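Local atomic coordinates of ketosynthase (Streptomyces sp. MSC090213JE08, PDB entry 6KXD), a protein that probably catalyses condensation of a fatty acyl-ACP with malonyl-ACP to a 3-oxoacyl-ACP, releasing carbon dioxide, in a highly reducing type II polyketide synthase. Residues G79-A84 and T231-G236; V109-G114 and G196-C201. One frame throughout, in Å; residues are numbered along the deposited sequence.

In the fold
Both contacts lie in the N-terminal half of the thiolase-like fold, where strands 105-110 and 191-198 end and strand 234-242 begins in the shared sheet, with their centres about 7 Å apart. Contact 1 sets helix 77-93 against strand 234-242; contact 2 pairs strand 105-110 with strand 191-198, which is also the antiparallel neighbour of 234-242. A probable hydrogen bond between Gly236 N and Gly196 O, 2.9 Å, ties the two, as does another between Val200 N and Glu233 OE1, 2.7 Å. Beyond contact 2, Thr112 touches Ala169, in the turn between strand 161-166 and helix 172-185, where relatives in this superfamily carry the nucleophilic cysteine; contact 2 therefore probably borders the active site.

Contact 1 of 2, residues G79-A84 and T231-G236; sequences GQYAVA and TGEGAG
Tyr81 carries this contact, its hydroxyl bonding to Glu233 and the base of its side chain packing on Ala235. The polar part is a short hydrogen bond from Tyr81 OH to Glu233 OE2, 2.6 Å long. The donor comes from above the carboxylate plane, 55° out of it, and the ring and carboxylate planes stand 85° apart. Glu233 CG is placed between its backbone N and carbonyl carbon (chi1 60°). The extended chain beyond CG carries the acid to the edge of the tyrosine ring, where Glu233 CD lies in the ring plane and 3.5 Å from Tyr81 CE2.

The packing is between the start of strand 234-242 and the Tyr81-Ala82 part of helix 77-93, whose segment axis comes within 7.0 Å of the strand axis. Tyr81 CB meets Ala235 CB at 3.6 Å, and the same methyl sits 3.2 Å from Tyr81 O, with Ala82 N close by. Gly234 CA approaches Tyr81 CD2 obliquely at 3.6 Å. The backbone angles of Gly234 would press a CB against the preceding carbonyl oxygen, which fits a glycine there.

Outside the segments, Phe61 stacks edge-to-face with Tyr81, and Arg77 NH1 is hydrogen-bonded to its hydroxyl. Val58 N bonds to Glu233 OE2, while Arg44 NH1 makes a salt bridge to OE1, which has a further backbone donor.

Both carboxylate oxygens of this buried acid are thus gripped by more than one partner. Arg44 and the converging donors would probably favour its ionised form and limit its rotation. The phenol-acid hydrogen bond joins the helix to the loop entering the strand.

Contact 2 of 2, residues V109-G114 and G196-C201; sequences VGTTDG and GADAVC
Asp198 reaches from the end of its strand into the turn after strand 105-110, and its OD2 accepts two successive backbone N-H groups, from Thr112 at 2.7 Å and from Asp113 at 3.2 Å. The first donor arrives nearly along the C-O axis; the second is received by the syn lone pair of Asp198 OD2, with an angle of 163° at the hydrogen. The chi1 of Asp198, -126°, lies away from the staggered values, consistent with the backbone donors holding the side chain in a less favourable rotation. Gly339 N also bonds to OD2, while OD1 accepts Ala199 N through its anti lone pair.

Thr111 OG1 lies beside the same carboxylate and holds the turn through its own bonds. Anti to the backbone N, it donates to Ala197 O at 2.8 Å; it also accepts from Gly114 N, three residues on, at 3.0 Å, which makes an ST motif. Gly114 has positive phi, a conformation that favours glycine.

Where the strands pair in parallel, Gly110 and Gly196 have their CA atoms only 4.0 Å apart, and Ala197 N bonds to Gly110 O at 2.9 Å. Farther along, a water donates to both Gly114 O and Ala199 O, bridging the two loops. Asp113 OD2 lies 4.1 Å from Asp198 OD1, a like-charge approach probably eased by Lys203, which forms a salt bridge with Asp113 OD1.

Helix 147-156 packs against Val109 through Ile152 and against Thr111 through Leu148; helix 77-93 meets Ala197 through Ala82, and Cys201 caps the start of helix 202-210.

Contact 1 of 2, residues G79-A84 and T231-G236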
loop_
_atom_site.group_PDB
_atom_site.type_symbol
_atom_site.label_atom_id
_atom_site.label_comp_id
_atom_site.label_asym_id
_atom_site.label_seq_id
_atom_site.Cartn_x
_atom_site.Cartn_y
_atom_site.Cartn_z
ATOM N N GLY A 79 5.076 -12.840 -3.032
ATOM C CA GLY A 79 3.860 -13.131 -3.815
ATOM C C GLY A 79 3.442 -14.572 -3.618
ATOM O O GLY A 79 2.300 -14.870 -3.401
ATOM N N GLN A 80 4.420 -15.477 -3.611
ATOM C CA GLN A 80 4.094 -16.861 -3.367
ATOM C C GLN A 80 3.493 -17.017 -1.978
ATOM O O GLN A 80 2.483 -17.666 -1.810
ATOM C CB GLN A 80 5.290 -17.784 -3.608
ATOM C CG GLN A 80 5.776 -17.726 -5.033
ATOM C CD GLN A 80 7.035 -18.540 -5.204
ATOM O OE1 GLN A 80 7.368 -19.367 -4.362
ATOM N NE2 GLN A 80 7.683 -18.349 -6.322
ATOM N N TYR A 81 4.079 -16.367 -0.965
ATOM C CA TYR A 81 3.502 -16.502 0.323
ATOM C C TYR A 81 2.076 -15.967 0.366
ATOM O O TYR A 81 1.181 -16.559 1.031
ATOM C CB TYR A 81 4.319 -15.755 1.368
ATOM C CG TYR A 81 5.697 -16.279 1.647
ATOM C CD1 TYR A 81 6.064 -17.585 1.361
ATOM C CD2 TYR A 81 6.629 -15.487 2.301
ATOM C CE1 TYR A 81 7.336 -18.047 1.647
ATOM C CE2 TYR A 81 7.895 -15.953 2.615
ATOM C CZ TYR A 81 8.241 -17.254 2.304
ATOM O OH TYR A 81 9.474 -17.768 2.563
ATOM N N ALA A 82 1.848 -14.850 -0.338
ATOM C CA ALA A 82 0.574 -14.192 -0.291
ATOM C C ALA A 82 -0.499 -15.140 -0.855
ATOM O O ALA A 82 -1.573 -15.355 -0.253
ATOM C CB ALA A 82 0.636 -12.936 -1.099
ATOM N N VAL A 83 -0.139 -15.716 -1.998
ATOM C CA VAL A 83 -1.061 -16.587 -2.757
ATOM C C VAL A 83 -1.330 -17.849 -1.921
ATOM O O VAL A 83 -2.489 -18.255 -1.768
ATOM C CB VAL A 83 -0.492 -16.920 -4.152
ATOM C CG1 VAL A 83 -1.359 -17.938 -4.879
ATOM C CG2 VAL A 83 -0.349 -15.701 -5.042
ATOM N N ALA A 84 -0.268 -18.457 -1.367
ATOM C CA ALA A 84 -0.440 -19.641 -0.516
ATOM C C ALA A 84 -1.359 -19.340 0.678
ATOM O O ALA A 84 -2.286 -20.082 0.930
ATOM C CB ALA A 84 0.915 -20.183 -0.116
ATOM N N THR A 231 14.718 -9.822 11.341
ATOM C CA THR A 231 13.900 -9.696 10.115
ATOM C C THR A 231 13.204 -11.038 9.873
ATOM O O THR A 231 13.741 -12.122 10.185
ATOM C CB THR A 231 14.740 -9.273 8.918
ATOM O OG1 THR A 231 15.629 -10.324 8.569
ATOM C CG2 THR A 231 15.553 -8.024 9.149
ATOM N N GLY A 232 11.963 -10.943 9.407
ATOM C CA GLY A 232 11.073 -12.027 9.241
ATOM C C GLY A 232 10.353 -11.916 7.917
ATOM O O GLY A 232 10.720 -11.122 7.065
ATOM N N GLU A 233 9.409 -12.831 7.727
ATOM C CA GLU A 233 8.708 -12.927 6.514
ATOM C C GLU A 233 7.492 -13.820 6.704
ATOM O O GLU A 233 7.228 -14.351 7.775
ATOM C CB GLU A 233 9.619 -13.486 5.427
ATOM C CG GLU A 233 10.163 -14.892 5.736
ATOM C CD GLU A 233 10.794 -15.580 4.553
ATOM O OE1 GLU A 233 11.230 -14.892 3.609
ATOM O OE2 GLU A 233 10.825 -16.823 4.575
ATOM N N GLY A 234 6.735 -13.958 5.623
ATOM C CA GLY A 234 5.575 -14.778 5.645
ATOM C C GLY A 234 4.370 -14.046 5.106
ATOM O O GLY A 234 4.489 -13.038 4.495
ATOM N N ALA A 235 3.203 -14.637 5.302
ATOM C CA ALA A 235 1.978 -14.023 4.860
ATOM C C ALA A 235 0.874 -14.431 5.818
ATOM O O ALA A 235 0.802 -15.581 6.301
ATOM C CB ALA A 235 1.693 -14.455 3.447
ATOM N N GLY A 236 0.003 -13.471 6.111
ATOM C CA GLY A 236 -1.233 -13.754 6.706
ATOM C C GLY A 236 -2.332 -13.186 5.867
ATOM O O GLY A 236 -2.255 -12.019 5.472
#

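Contact 2 of 2, residues V109-G114 and G196-C201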
loop_
_atom_site.group_PDB
_atom_site.type_symbol
_atom_site.label_atom_id
_atom_site.label_comp_id
_atom_site.label_asym_id
_atom_site.label_seq_id
_atom_site.Cartn_x
_atom_site.Cartn_y
_atom_site.Cartn_z
ATOM N N VAL A 109 -3.471 -6.695 0.191
ATOM C CA VAL A 109 -2.303 -7.287 0.730
ATOM C C VAL A 109 -1.352 -6.155 1.090
ATOM O O VAL A 109 -0.984 -5.361 0.258
ATOM C CB VAL A 109 -1.615 -8.251 -0.243
ATOM C CG1 VAL A 109 -0.374 -8.828 0.401
ATOM C CG2 VAL A 109 -2.553 -9.368 -0.673
ATOM N N GLY A 110 -0.919 -6.169 2.335
ATOM C CA GLY A 110 0.070 -5.238 2.809
ATOM C C GLY A 110 1.460 -5.750 2.523
ATOM O O GLY A 110 1.682 -6.946 2.511
ATOM N N THR A 111 2.421 -4.848 2.346
ATOM C CA THR A 111 3.800 -5.242 2.227
ATOM C C THR A 111 4.731 -4.103 2.625
ATOM O O THR A 111 4.382 -2.931 2.471
ATOM C CB THR A 111 4.160 -5.703 0.810
ATOM O OG1 THR A 111 5.339 -6.486 0.971
ATOM C CG2 THR A 111 4.454 -4.593 -0.159
ATOM N N THR A 112 5.933 -4.477 3.091
ATOM C CA THR A 112 6.974 -3.465 3.331
ATOM C C THR A 112 7.904 -3.407 2.133
ATOM O O THR A 112 8.169 -2.364 1.599
ATOM C CB THR A 112 7.745 -3.783 4.621
ATOM O OG1 THR A 112 6.825 -3.751 5.724
ATOM C CG2 THR A 112 8.921 -2.859 4.836
ATOM N N ASP A 113 8.431 -4.598 1.768
ATOM C CA ASP A 113 9.559 -4.766 0.870
ATOM C C ASP A 113 9.156 -5.471 -0.417
ATOM O O ASP A 113 9.819 -5.303 -1.427
ATOM C CB ASP A 113 10.691 -5.541 1.540
ATOM C CG ASP A 113 11.299 -4.748 2.680
ATOM O OD1 ASP A 113 11.625 -3.560 2.433
ATOM O OD2 ASP A 113 11.361 -5.299 3.792
ATOM N N GLY A 114 7.992 -6.114 -0.425
ATOM C CA GLY A 114 7.588 -6.776 -1.662
ATOM C C GLY A 114 8.681 -7.727 -2.117
ATOM O O GLY A 114 9.269 -8.431 -1.271
ATOM N N GLY A 196 -1.199 -9.382 4.652
ATOM C CA GLY A 196 0.101 -8.880 4.344
ATOM C C GLY A 196 1.052 -10.019 4.118
ATOM O O GLY A 196 0.755 -11.153 4.492
ATOM N N ALA A 197 2.131 -9.687 3.442
ATOM C CA ALA A 197 3.098 -10.635 2.946
ATOM C C ALA A 197 4.425 -9.921 2.780
ATOM O O ALA A 197 4.450 -8.785 2.328
ATOM C CB ALA A 197 2.667 -11.161 1.605
ATOM N N ASP A 198 5.520 -10.607 3.119
ATOM C CA ASP A 198 6.813 -10.137 2.803
ATOM C C ASP A 198 7.789 -11.314 2.783
ATOM O O ASP A 198 7.454 -12.383 3.255
ATOM C CB ASP A 198 7.308 -9.138 3.839
ATOM C CG ASP A 198 7.720 -7.854 3.159
ATOM O OD1 ASP A 198 8.605 -7.913 2.240
ATOM O OD2 ASP A 198 7.084 -6.861 3.500
ATOM N N ALA A 199 8.959 -11.080 2.215
ATOM C CA ALA A 199 9.961 -12.095 2.106
ATOM C C ALA A 199 11.273 -11.526 2.615
ATOM O O ALA A 199 11.635 -10.409 2.284
ATOM C CB ALA A 199 10.089 -12.546 0.683
ATOM N N VAL A 200 12.010 -12.369 3.345
ATOM C CA VAL A 200 13.331 -11.993 3.820
ATOM C C VAL A 200 14.200 -11.576 2.636
ATOM O O VAL A 200 14.216 -12.177 1.550
ATOM C CB VAL A 200 13.946 -13.115 4.679
ATOM C CG1 VAL A 200 15.460 -12.994 4.787
ATOM C CG2 VAL A 200 13.291 -13.152 6.044
ATOM N N CYS A 201 14.915 -10.470 2.822
ATOM C CA CYS A 201 15.760 -9.987 1.781
ATOM C C CYS A 201 16.962 -9.262 2.389
ATOM O O CYS A 201 16.940 -8.847 3.542
ATOM C CB CYS A 201 15.049 -9.048 0.817
ATOM S SG CYS A 201 14.297 -7.628 1.667
HETATM O O HOH W 1 11.418 -7.956 3.954
HETATM O O HOH W 2 11.619 -9.723 -0.638
#